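Local coordinates for Myo-inositol dehydrogenase (Corynebacterium glutamicum, PDB 3EUW), which probably catalyses the NAD+-dependent oxidation of myo-inositol to its 2-keto product and is assembled as a tetramer, at residues V33-F38 / D58-R63; G196-V199 / E203-E206; Y235-R240 / E280-A285. All coordinates share one frame; numbering follows the deposited sequence.

Contact 1 (V33-F38 / D58-R63); sequences VIADPF and DEVFAR
The backbone bond from Arg63 N to Val60 O, 3.0 Å long, closes a type I beta turn whose first and last residues, Val60 and Arg63, both touch strand 29-35. These two supply the touching side chains of the 58-63 segment. Because neighbouring residues of a strand face opposite ways, Val33 and Ala35 both look toward the 58-63 segment, while Ile34 is directed at helix 39-47. The closest touch is methyl to methyl, Ala35 CB to Val60 CG2 at 3.6 Å; the small alanine lets the branched valine settle close to the strand. Val33 CG1, held between its own backbone N and carbonyl carbon (chi1 67°), meets Val60 CG1 more loosely, at 4.4 Å. This is one flank of the Rossmann domain: strand 29-35 belongs to the parallel sheet, and Val60 also touches Ala8 and Phe10 of strand 5-10 and Val54 of strand 52-54. Valine and alanine suit a buried layer where short beta-branched or single-carbon side chains fill the sheet face. Arg63 works differently. Its aliphatic part slides past Val33 in the opposite direction, with CD 4.0 Å from Val33 CG1, and a bend at chi3 (65°) carries the guanidinium on past the valine, where it forms salt bridges with Asp65 and Glu52. Beyond the strand, Asp36 OD1 accepts from Phe38 N at 3.0 Å in an Asx turn, while OD2 accepts from Ala12 N in what is probably the glycine-rich nucleotide-binding loop after strand 5-10. An acidic residue just after the second strand is consistent with the adenosine-ribose recognition usual in NAD-dependent Rossmann enzymes.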
ATOM      1  N   VAL A  33      -3.107  40.413  20.541  1.00 29.43           N
ATOM      2  CA  VAL A  33      -3.304  41.455  19.548  1.00 29.00           C
ATOM      3  C   VAL A  33      -3.011  40.980  18.135  1.00 28.99           C
ATOM      4  O   VAL A  33      -2.035  40.267  17.895  1.00 29.33           O
ATOM      5  CB  VAL A  33      -2.443  42.708  19.867  1.00 29.29           C
ATOM      6  CG1 VAL A  33      -0.965  42.387  19.716  1.00 30.73           C
ATOM      7  CG2 VAL A  33      -2.834  43.858  18.947  1.00 27.32           C
ATOM      8  N   ILE A  34      -3.886  41.373  17.210  1.00 28.08           N
ATOM      9  CA  ILE A  34      -3.771  41.027  15.800  1.00 26.46           C
ATOM     10  C   ILE A  34      -3.704  42.322  14.990  1.00 27.18           C
ATOM     11  O   ILE A  34      -4.539  43.204  15.153  1.00 27.18           O
ATOM     12  CB  ILE A  34      -4.991  40.218  15.314  1.00 27.42           C
ATOM     13  CG1 ILE A  34      -5.127  38.933  16.131  1.00 27.12           C
ATOM     14  CG2 ILE A  34      -4.847  39.894  13.831  1.00 26.04           C
ATOM     15  CD1 ILE A  34      -6.250  38.040  15.682  1.00 24.88           C
ATOM     16  N   ALA A  35      -2.704  42.431  14.122  1.00 26.74           N
ATOM     17  CA  ALA A  35      -2.535  43.616  13.297  1.00 28.64           C
ATOM     18  C   ALA A  35      -2.647  43.284  11.807  1.00 31.42           C
ATOM     19  O   ALA A  35      -2.096  42.287  11.331  1.00 31.00           O
ATOM     20  CB  ALA A  35      -1.185  44.265  13.584  1.00 26.74           C
ATOM     21  N   ASP A  36      -3.367  44.134  11.080  1.00 31.57           N
ATOM     22  CA  ASP A  36      -3.558  43.969   9.647  1.00 32.58           C
ATOM     23  C   ASP A  36      -4.179  45.249   9.111  1.00 34.26           C
ATOM     24  O   ASP A  36      -5.235  45.671   9.576  1.00 33.71           O
ATOM     25  CB  ASP A  36      -4.493  42.798   9.356  1.00 32.33           C
ATOM     26  CG  ASP A  36      -4.402  42.327   7.918  1.00 33.96           C
ATOM     27  OD1 ASP A  36      -4.569  43.161   7.000  1.00 33.91           O
ATOM     28  OD2 ASP A  36      -4.156  41.119   7.708  1.00 33.30           O
ATOM     29  N   PRO A  37      -3.529  45.889   8.129  1.00 35.60           N
ATOM     30  CA  PRO A  37      -4.075  47.126   7.569  1.00 36.31           C
ATOM     31  C   PRO A  37      -5.570  46.983   7.293  1.00 37.20           C
ATOM     32  O   PRO A  37      -6.344  47.920   7.503  1.00 36.93           O
ATOM     33  CB  PRO A  37      -3.242  47.333   6.301  1.00 37.91           C
ATOM     34  CG  PRO A  37      -2.750  45.945   5.963  1.00 37.96           C
ATOM     35  CD  PRO A  37      -2.407  45.393   7.316  1.00 36.16           C
ATOM     36  N   PHE A  38      -5.971  45.804   6.830  1.00 37.29           N
ATOM     37  CA  PHE A  38      -7.377  45.535   6.572  1.00 38.12           C
ATOM     38  C   PHE A  38      -7.983  45.304   7.944  1.00 38.25           C
ATOM     39  O   PHE A  38      -8.079  44.170   8.417  1.00 37.63           O
ATOM     40  CB  PHE A  38      -7.529  44.284   5.707  1.00 40.14           C
ATOM     41  CG  PHE A  38      -8.946  43.972   5.346  1.00 41.91           C
ATOM     42  CD1 PHE A  38      -9.779  44.964   4.830  1.00 43.44           C
ATOM     43  CD2 PHE A  38      -9.445  42.685   5.490  1.00 42.80           C
ATOM     44  CE1 PHE A  38     -11.087  44.675   4.463  1.00 42.98           C
ATOM     45  CE2 PHE A  38     -10.755  42.384   5.125  1.00 44.45           C
ATOM     46  CZ  PHE A  38     -11.577  43.384   4.610  1.00 44.07           C
ATOM     47  N   ASP A  58       2.770  49.999  14.747  1.00 35.00           N
ATOM     48  CA  ASP A  58       3.038  50.989  15.791  1.00 34.53           C
ATOM     49  C   ASP A  58       2.131  50.716  16.987  1.00 33.19           C
ATOM     50  O   ASP A  58       2.561  50.804  18.133  1.00 33.38           O
ATOM     51  CB  ASP A  58       2.762  52.405  15.277  1.00 36.07           C
ATOM     52  CG  ASP A  58       3.983  53.053  14.657  1.00 38.15           C
ATOM     53  OD1 ASP A  58       4.997  52.355  14.438  1.00 38.97           O
ATOM     54  OD2 ASP A  58       3.925  54.270  14.383  1.00 38.86           O
ATOM     55  N   GLU A  59       0.873  50.389  16.707  1.00 31.88           N
ATOM     56  CA  GLU A  59      -0.099  50.098  17.752  1.00 31.37           C
ATOM     57  C   GLU A  59       0.247  48.807  18.486  1.00 31.19           C
ATOM     58  O   GLU A  59      -0.104  48.645  19.649  1.00 31.20           O
ATOM     59  CB  GLU A  59      -1.502  50.010  17.154  1.00 33.29           C
ATOM     60  CG  GLU A  59      -1.927  51.295  16.458  1.00 35.80           C
ATOM     61  CD  GLU A  59      -3.219  51.146  15.680  1.00 37.24           C
ATOM     62  OE1 GLU A  59      -4.287  50.991  16.311  1.00 38.20           O
ATOM     63  OE2 GLU A  59      -3.162  51.175  14.433  1.00 37.36           O
ATOM     64  N   VAL A  60       0.929  47.890  17.804  1.00 29.01           N
ATOM     65  CA  VAL A  60       1.344  46.639  18.425  1.00 27.18           C
ATOM     66  C   VAL A  60       2.489  46.925  19.392  1.00 26.15           C
ATOM     67  O   VAL A  60       2.417  46.622  20.578  1.00 26.25           O
ATOM     68  CB  VAL A  60       1.870  45.623  17.380  1.00 27.94           C
ATOM     69  CG1 VAL A  60       2.538  44.453  18.088  1.00 25.07           C
ATOM     70  CG2 VAL A  60       0.736  45.135  16.504  1.00 27.18           C
ATOM     71  N   PHE A  61       3.551  47.512  18.858  1.00 26.33           N
ATOM     72  CA  PHE A  61       4.736  47.829  19.634  1.00 28.72           C
ATOM     73  C   PHE A  61       4.526  48.918  20.685  1.00 29.04           C
ATOM     74  O   PHE A  61       5.457  49.293  21.403  1.00 27.48           O
ATOM     75  CB  PHE A  61       5.875  48.190  18.684  1.00 27.37           C
ATOM     76  CG  PHE A  61       6.366  47.022  17.881  1.00 30.85           C
ATOM     77  CD1 PHE A  61       6.958  45.933  18.512  1.00 31.33           C
ATOM     78  CD2 PHE A  61       6.205  46.988  16.501  1.00 30.51           C
ATOM     79  CE1 PHE A  61       7.381  44.819  17.779  1.00 30.84           C
ATOM     80  CE2 PHE A  61       6.625  45.881  15.764  1.00 31.19           C
ATOM     81  CZ  PHE A  61       7.214  44.793  16.408  1.00 30.44           C
ATOM     82  N   ALA A  62       3.302  49.426  20.765  1.00 28.69           N
ATOM     83  CA  ALA A  62       2.980  50.426  21.762  1.00 28.06           C
ATOM     84  C   ALA A  62       2.786  49.671  23.071  1.00 28.15           C
ATOM     85  O   ALA A  62       2.906  50.254  24.143  1.00 28.81           O
ATOM     86  CB  ALA A  62       1.697  51.175  21.385  1.00 27.31           C
ATOM     87  N   ARG A  63       2.499  48.371  22.974  1.00 26.14           N
ATOM     88  CA  ARG A  63       2.290  47.534  24.160  1.00 24.44           C
ATOM     89  C   ARG A  63       3.633  47.226  24.802  1.00 24.12           C
ATOM     90  O   ARG A  63       4.679  47.387  24.169  1.00 25.18           O
ATOM     91  CB  ARG A  63       1.601  46.208  23.794  1.00 23.10           C
ATOM     92  CG  ARG A  63       0.260  46.344  23.079  1.00 22.87           C
ATOM     93  CD  ARG A  63      -0.319  44.971  22.718  1.00 22.70           C
ATOM     94  NE  ARG A  63      -0.658  44.176  23.896  1.00 21.64           N
ATOM     95  CZ  ARG A  63      -1.868  44.117  24.443  1.00 20.78           C
ATOM     96  NH1 ARG A  63      -2.869  44.806  23.912  1.00 23.63           N
ATOM     97  NH2 ARG A  63      -2.080  43.380  25.526  1.00 17.77           N
TER

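Contact 2 (G196-V199 / E203-E206); sequences GANV and EIAE
Van der Waals contact is all that joins Asn198 to Ala205 and Ile204; no hydrogen bond crosses between the two segments. The side chain of Asn198 leaves the backbone toward the helix with CG anti to the carbonyl carbon (chi1 -75°), which lays the amide alongside the helical turn, Asn198 CG being 4.6 Å from Ala205 CB. Alanine suits this place because its single methyl leaves room for the amide to come near the helix backbone; the two CA atoms, Asn198 CA and Ala205 CA, are 6.6 Å apart. Ile204 adds a lighter touch through its CG2 branch. In the C-terminal domain of this Gfo/Idh/MocA family member, the pairing closes the connection leading from strand 189-197 of the mixed sheet to the short helix that begins at 202. Ile204 is the buried residue of the three; its bulky branched side chain turns to the loop residues Asp209, Asp211 and Arg231, whereas Asn198 and Ala205 lie at the surface, where a polar amide and a small methyl are both tolerated. Polar bonds hold each segment from outside: Ile204 N donates to Ser201 OG, and Val199 N to Asp211 OD1. Ala197 and Val199 also pack on Gly222 of the second subunit.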
ATOM      1  N   GLY A 196      15.151  24.363 -15.502  1.00 13.59           N
ATOM      2  CA  GLY A 196      13.779  24.842 -15.511  1.00 13.26           C
ATOM      3  C   GLY A 196      13.142  24.647 -16.867  1.00 13.50           C
ATOM      4  O   GLY A 196      13.832  24.637 -17.882  1.00 13.90           O
ATOM      5  N   ALA A 197      11.824  24.496 -16.885  1.00 15.32           N
ATOM      6  CA  ALA A 197      11.088  24.306 -18.129  1.00 14.35           C
ATOM      7  C   ALA A 197       9.712  24.987 -18.064  1.00 14.64           C
ATOM      8  O   ALA A 197       9.304  25.488 -17.014  1.00 13.45           O
ATOM      9  CB  ALA A 197      10.931  22.812 -18.423  1.00 12.40           C
ATOM     10  N   ASN A 198       9.013  25.002 -19.196  1.00 13.60           N
ATOM     11  CA  ASN A 198       7.694  25.624 -19.308  1.00 15.51           C
ATOM     12  C   ASN A 198       6.803  24.702 -20.134  1.00 16.00           C
ATOM     13  O   ASN A 198       6.829  24.759 -21.362  1.00 14.50           O
ATOM     14  CB  ASN A 198       7.835  26.976 -20.009  1.00 16.03           C
ATOM     15  CG  ASN A 198       8.436  28.036 -19.112  1.00 16.10           C
ATOM     16  OD1 ASN A 198       7.723  28.713 -18.380  1.00 19.81           O
ATOM     17  ND2 ASN A 198       9.752  28.172 -19.146  1.00 14.42           N
ATOM     18  N   VAL A 199       6.016  23.865 -19.460  1.00 16.22           N
ATOM     19  CA  VAL A 199       5.163  22.894 -20.143  1.00 16.58           C
ATOM     20  C   VAL A 199       3.641  23.058 -20.155  1.00 17.39           C
ATOM     21  O   VAL A 199       2.965  22.341 -20.898  1.00 16.67           O
ATOM     22  CB  VAL A 199       5.430  21.467 -19.610  1.00 17.97           C
ATOM     23  CG1 VAL A 199       6.883  21.122 -19.801  1.00 21.43           C
ATOM     24  CG2 VAL A 199       5.028  21.365 -18.126  1.00 16.12           C
ATOM     25  N   GLU A 203       0.489  31.740 -18.129  1.00 22.58           N
ATOM     26  CA  GLU A 203       0.625  32.742 -17.084  1.00 22.87           C
ATOM     27  C   GLU A 203       2.027  32.770 -16.467  1.00 23.15           C
ATOM     28  O   GLU A 203       2.630  33.838 -16.332  1.00 23.19           O
ATOM     29  CB  GLU A 203      -0.414  32.451 -16.010  1.00 25.88           C
ATOM     30  CG  GLU A 203      -0.426  33.390 -14.844  1.00 29.96           C
ATOM     31  CD  GLU A 203      -1.571  33.075 -13.906  1.00 33.61           C
ATOM     32  OE1 GLU A 203      -1.709  31.891 -13.520  1.00 30.72           O
ATOM     33  OE2 GLU A 203      -2.331  34.009 -13.565  1.00 36.76           O
ATOM     34  N   ILE A 204       2.543  31.605 -16.083  1.00 20.73           N
ATOM     35  CA  ILE A 204       3.880  31.533 -15.493  1.00 19.85           C
ATOM     36  C   ILE A 204       4.934  31.926 -16.535  1.00 18.36           C
ATOM     37  O   ILE A 204       5.908  32.603 -16.217  1.00 16.72           O
ATOM     38  CB  ILE A 204       4.165  30.108 -14.930  1.00 18.95           C
ATOM     39  CG1 ILE A 204       3.295  29.879 -13.686  1.00 18.91           C
ATOM     40  CG2 ILE A 204       5.659  29.928 -14.602  1.00 16.73           C
ATOM     41  CD1 ILE A 204       3.370  28.468 -13.147  1.00 16.81           C
ATOM     42  N   ALA A 205       4.726  31.512 -17.776  1.00 17.88           N
ATOM     43  CA  ALA A 205       5.637  31.849 -18.864  1.00 21.40           C
ATOM     44  C   ALA A 205       5.608  33.373 -19.101  1.00 22.87           C
ATOM     45  O   ALA A 205       6.606  33.986 -19.481  1.00 22.97           O
ATOM     46  CB  ALA A 205       5.224  31.097 -20.139  1.00 16.55           C
ATOM     47  N   GLU A 206       4.448  33.975 -18.873  1.00 24.80           N
ATOM     48  CA  GLU A 206       4.277  35.413 -19.045  1.00 27.45           C
ATOM     49  C   GLU A 206       5.195  36.212 -18.107  1.00 27.49           C
ATOM     50  O   GLU A 206       5.649  37.306 -18.442  1.00 27.73           O
ATOM     51  CB  GLU A 206       2.803  35.770 -18.794  1.00 30.43           C
ATOM     52  CG  GLU A 206       2.532  37.230 -18.437  1.00 34.96           C
ATOM     53  CD  GLU A 206       1.049  37.523 -18.179  1.00 38.02           C
ATOM     54  OE1 GLU A 206       0.391  36.738 -17.464  1.00 39.51           O
ATOM     55  OE2 GLU A 206       0.544  38.553 -18.680  1.00 37.92           O
TER

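Contact 3 (Y235-R240 / E280-A285)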
ATOM      1  N   TYR A 235      -4.001  15.298  -8.544  1.00 13.73           N
ATOM      2  CA  TYR A 235      -4.478  14.544  -7.392  1.00 11.60           C
ATOM      3  C   TYR A 235      -4.279  15.184  -6.018  1.00 12.19           C
ATOM      4  O   TYR A 235      -4.556  14.553  -5.002  1.00 12.00           O
ATOM      5  CB  TYR A 235      -3.855  13.150  -7.414  1.00  9.63           C
ATOM      6  CG  TYR A 235      -2.351  13.163  -7.603  1.00 11.02           C
ATOM      7  CD1 TYR A 235      -1.487  13.350  -6.516  1.00  9.87           C
ATOM      8  CD2 TYR A 235      -1.792  13.007  -8.873  1.00 11.21           C
ATOM      9  CE1 TYR A 235      -0.096  13.384  -6.692  1.00 11.30           C
ATOM     10  CE2 TYR A 235      -0.406  13.034  -9.067  1.00 12.59           C
ATOM     11  CZ  TYR A 235       0.435  13.226  -7.974  1.00 12.87           C
ATOM     12  OH  TYR A 235       1.792  13.269  -8.184  1.00 10.15           O
ATOM     13  N   GLY A 236      -3.811  16.429  -5.986  1.00 11.62           N
ATOM     14  CA  GLY A 236      -3.612  17.096  -4.712  1.00 11.29           C
ATOM     15  C   GLY A 236      -2.255  17.747  -4.535  1.00 13.06           C
ATOM     16  O   GLY A 236      -1.570  18.054  -5.507  1.00 14.62           O
ATOM     17  N   TYR A 237      -1.872  17.945  -3.275  1.00 14.50           N
ATOM     18  CA  TYR A 237      -0.610  18.582  -2.901  1.00 14.11           C
ATOM     19  C   TYR A 237       0.464  17.510  -2.648  1.00 14.33           C
ATOM     20  O   TYR A 237       0.627  17.024  -1.531  1.00 13.09           O
ATOM     21  CB  TYR A 237      -0.859  19.429  -1.649  1.00 14.10           C
ATOM     22  CG  TYR A 237       0.282  20.308  -1.186  1.00 15.68           C
ATOM     23  CD1 TYR A 237       1.158  20.899  -2.098  1.00 17.00           C
ATOM     24  CD2 TYR A 237       0.431  20.620   0.165  1.00 17.96           C
ATOM     25  CE1 TYR A 237       2.147  21.787  -1.677  1.00 19.22           C
ATOM     26  CE2 TYR A 237       1.420  21.507   0.598  1.00 17.54           C
ATOM     27  CZ  TYR A 237       2.270  22.085  -0.327  1.00 18.76           C
ATOM     28  OH  TYR A 237       3.232  22.967   0.094  1.00 19.49           O
ATOM     29  N   ASP A 238       1.189  17.165  -3.707  1.00 14.48           N
ATOM     30  CA  ASP A 238       2.219  16.120  -3.671  1.00 11.74           C
ATOM     31  C   ASP A 238       3.434  16.530  -2.846  1.00 11.85           C
ATOM     32  O   ASP A 238       4.168  17.436  -3.224  1.00 12.21           O
ATOM     33  CB  ASP A 238       2.631  15.780  -5.108  1.00 12.65           C
ATOM     34  CG  ASP A 238       3.302  14.421  -5.229  1.00 15.41           C
ATOM     35  OD1 ASP A 238       3.582  13.788  -4.188  1.00 17.05           O
ATOM     36  OD2 ASP A 238       3.556  13.992  -6.374  1.00 17.27           O
ATOM     37  N   GLN A 239       3.647  15.858  -1.720  1.00 10.07           N
ATOM     38  CA  GLN A 239       4.769  16.181  -0.845  1.00  9.77           C
ATOM     39  C   GLN A 239       5.464  14.911  -0.390  1.00 10.96           C
ATOM     40  O   GLN A 239       5.270  14.470   0.742  1.00 11.58           O
ATOM     41  CB  GLN A 239       4.275  16.936   0.396  1.00  7.71           C
ATOM     42  CG  GLN A 239       3.577  18.265   0.120  1.00 11.63           C
ATOM     43  CD  GLN A 239       4.543  19.373  -0.259  1.00 14.62           C
ATOM     44  OE1 GLN A 239       4.783  19.632  -1.439  1.00 17.79           O
ATOM     45  NE2 GLN A 239       5.118  20.025   0.748  1.00 13.56           N
ATOM     46  N   ARG A 240       6.269  14.325  -1.266  1.00 10.16           N
ATOM     47  CA  ARG A 240       6.969  13.102  -0.937  1.00 11.19           C
ATOM     48  C   ARG A 240       8.444  13.350  -0.690  1.00 14.15           C
ATOM     49  O   ARG A 240       9.034  14.303  -1.218  1.00 15.65           O
ATOM     50  CB  ARG A 240       6.787  12.075  -2.059  1.00  9.55           C
ATOM     51  CG  ARG A 240       5.392  11.463  -2.118  1.00 10.34           C
ATOM     52  CD  ARG A 240       5.253  10.549  -3.333  1.00  8.19           C
ATOM     53  NE  ARG A 240       5.131  11.314  -4.568  1.00  7.93           N
ATOM     54  CZ  ARG A 240       5.655  10.953  -5.739  1.00 10.69           C
ATOM     55  NH1 ARG A 240       6.364   9.833  -5.835  1.00 10.87           N
ATOM     56  NH2 ARG A 240       5.443  11.693  -6.826  1.00  9.96           N
ATOM     57  N   GLU A 280      -4.013  22.041   5.456  1.00 26.81           N
ATOM     58  CA  GLU A 280      -4.507  20.747   5.905  1.00 25.14           C
ATOM     59  C   GLU A 280      -3.387  19.716   6.014  1.00 23.24           C
ATOM     60  O   GLU A 280      -3.306  18.965   6.990  1.00 24.89           O
ATOM     61  CB  GLU A 280      -5.560  20.205   4.941  1.00 27.69           C
ATOM     62  CG  GLU A 280      -6.803  21.045   4.773  1.00 32.18           C
ATOM     63  CD  GLU A 280      -7.831  20.341   3.896  1.00 36.92           C
ATOM     64  OE1 GLU A 280      -7.507  20.036   2.722  1.00 36.44           O
ATOM     65  OE2 GLU A 280      -8.955  20.084   4.383  1.00 38.15           O
ATOM     66  N   ARG A 281      -2.540  19.662   4.996  1.00 19.04           N
ATOM     67  CA  ARG A 281      -1.441  18.709   4.986  1.00 16.73           C
ATOM     68  C   ARG A 281      -0.524  18.952   6.171  1.00 16.39           C
ATOM     69  O   ARG A 281      -0.070  18.014   6.813  1.00 13.97           O
ATOM     70  CB  ARG A 281      -0.637  18.828   3.687  1.00 13.75           C
ATOM     71  CG  ARG A 281       0.645  17.999   3.685  1.00 12.44           C
ATOM     72  CD  ARG A 281       0.365  16.509   3.913  1.00  8.44           C
ATOM     73  NE  ARG A 281       1.602  15.755   4.042  1.00 10.62           N
ATOM     74  CZ  ARG A 281       2.405  15.798   5.102  1.00 13.13           C
ATOM     75  NH1 ARG A 281       2.105  16.559   6.151  1.00 12.02           N
ATOM     76  NH2 ARG A 281       3.520  15.089   5.113  1.00 12.09           N
ATOM     77  N   TYR A 282      -0.278  20.221   6.474  1.00 17.61           N
ATOM     78  CA  TYR A 282       0.620  20.566   7.557  1.00 18.24           C
ATOM     79  C   TYR A 282      -0.014  21.032   8.860  1.00 19.07           C
ATOM     80  O   TYR A 282       0.598  21.775   9.625  1.00 20.93           O
ATOM     81  CB  TYR A 282       1.639  21.592   7.046  1.00 16.10           C
ATOM     82  CG  TYR A 282       2.570  20.969   6.032  1.00 14.78           C
ATOM     83  CD1 TYR A 282       3.325  19.844   6.365  1.00 13.76           C
ATOM     84  CD2 TYR A 282       2.653  21.459   4.727  1.00 14.57           C
ATOM     85  CE1 TYR A 282       4.136  19.217   5.429  1.00 15.00           C
ATOM     86  CE2 TYR A 282       3.465  20.840   3.776  1.00 13.51           C
ATOM     87  CZ  TYR A 282       4.202  19.721   4.134  1.00 14.45           C
ATOM     88  OH  TYR A 282       4.994  19.103   3.199  1.00 15.26           O
ATOM     89  N   ASP A 283      -1.226  20.560   9.131  1.00 19.98           N
ATOM     90  CA  ASP A 283      -1.912  20.946  10.353  1.00 21.61           C
ATOM     91  C   ASP A 283      -1.017  20.662  11.557  1.00 20.28           C
ATOM     92  O   ASP A 283      -0.697  21.564  12.327  1.00 19.88           O
ATOM     93  CB  ASP A 283      -3.235  20.189  10.494  1.00 21.43           C
ATOM     94  CG  ASP A 283      -4.040  20.655  11.691  1.00 23.17           C
ATOM     95  OD1 ASP A 283      -5.147  21.204  11.494  1.00 26.52           O
ATOM     96  OD2 ASP A 283      -3.560  20.487  12.829  1.00 23.74           O
ATOM     97  N   ALA A 284      -0.601  19.411  11.711  1.00 19.59           N
ATOM     98  CA  ALA A 284       0.257  19.043  12.833  1.00 18.38           C
ATOM     99  C   ALA A 284       1.565  19.835  12.847  1.00 18.28           C
ATOM    100  O   ALA A 284       2.027  20.266  13.907  1.00 19.03           O
ATOM    101  CB  ALA A 284       0.555  17.540  12.798  1.00 16.71           C
ATOM    102  N   ALA A 285       2.159  20.028  11.673  1.00 17.74           N
ATOM    103  CA  ALA A 285       3.423  20.758  11.579  1.00 17.42           C
ATOM    104  C   ALA A 285       3.340  22.179  12.135  1.00 18.00           C
ATOM    105  O   ALA A 285       4.235  22.618  12.862  1.00 17.55           O
ATOM    106  CB  ALA A 285       3.898  20.802  10.126  1.00 17.28           C
TER
HETATM  107  O   HOH W   1       3.555  13.607   2.676  1.00 16.80           O
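Tyr237 and Tyr282 cross at about a right angle, with Tyr237 CE2 3.8 Å from Tyr282 CE2, and around this pair the contact is tight. Gln239 folds back at chi2 (-75°) and lies between Tyr237 of its own segment, with CD 3.5 Å above one face of that ring, and Tyr282 of the other. Its amide meets the edge of the Tyr282 ring, the two planes 79° apart, and Gln239 CG lies 3.5 Å from Tyr282 OH. Arg281 CB meets the edge of the Tyr237 ring across the contact; within its own segment, Arg281 CG backs the Tyr282 ring over its centre. Aromatic rings and long, flexible chains suit a buried site that must accommodate both apolar surface and polar ends. Packing is looser toward the arginine's end, where a water bridges instead: it accepts from Arg281 NH2 at 2.9 Å and donates to Gln239 O at 2.7 Å, while NH1 forms a salt bridge with Asp128. Away from the other segment, Arg240 grips Asp238 side-on; Tyr235 OH also donates to Asp238 OD2, which pairs with Arg154 too. The contact sets a helix junction against the predominantly antiparallel sheet of the C-terminal domain, as in the Gfo/Idh/MocA family.

In the fold
Contacts 1 and 3 are buried, whereas contact 2 lies largely at the surface. Contact 1 belongs to the parallel sheet of the Rossmann domain, its centre about 31 Å from that of contact 3; the other two reach the mixed sheet, through strands 189-197 and 238-245, and both touch the second subunit. Chemistry follows place. Small methyl-bearing side chains suffice for the sheet flank of contact 1, with the arginine's charge paired with acidic residues outside the contact. Contact 3 buries aromatic rings together with polar groups, and a water bridges the two segments while the charges are paired within one segment or outside both. Contact 2, joining near neighbours in sequence, relies on little more than light van der Waals touches.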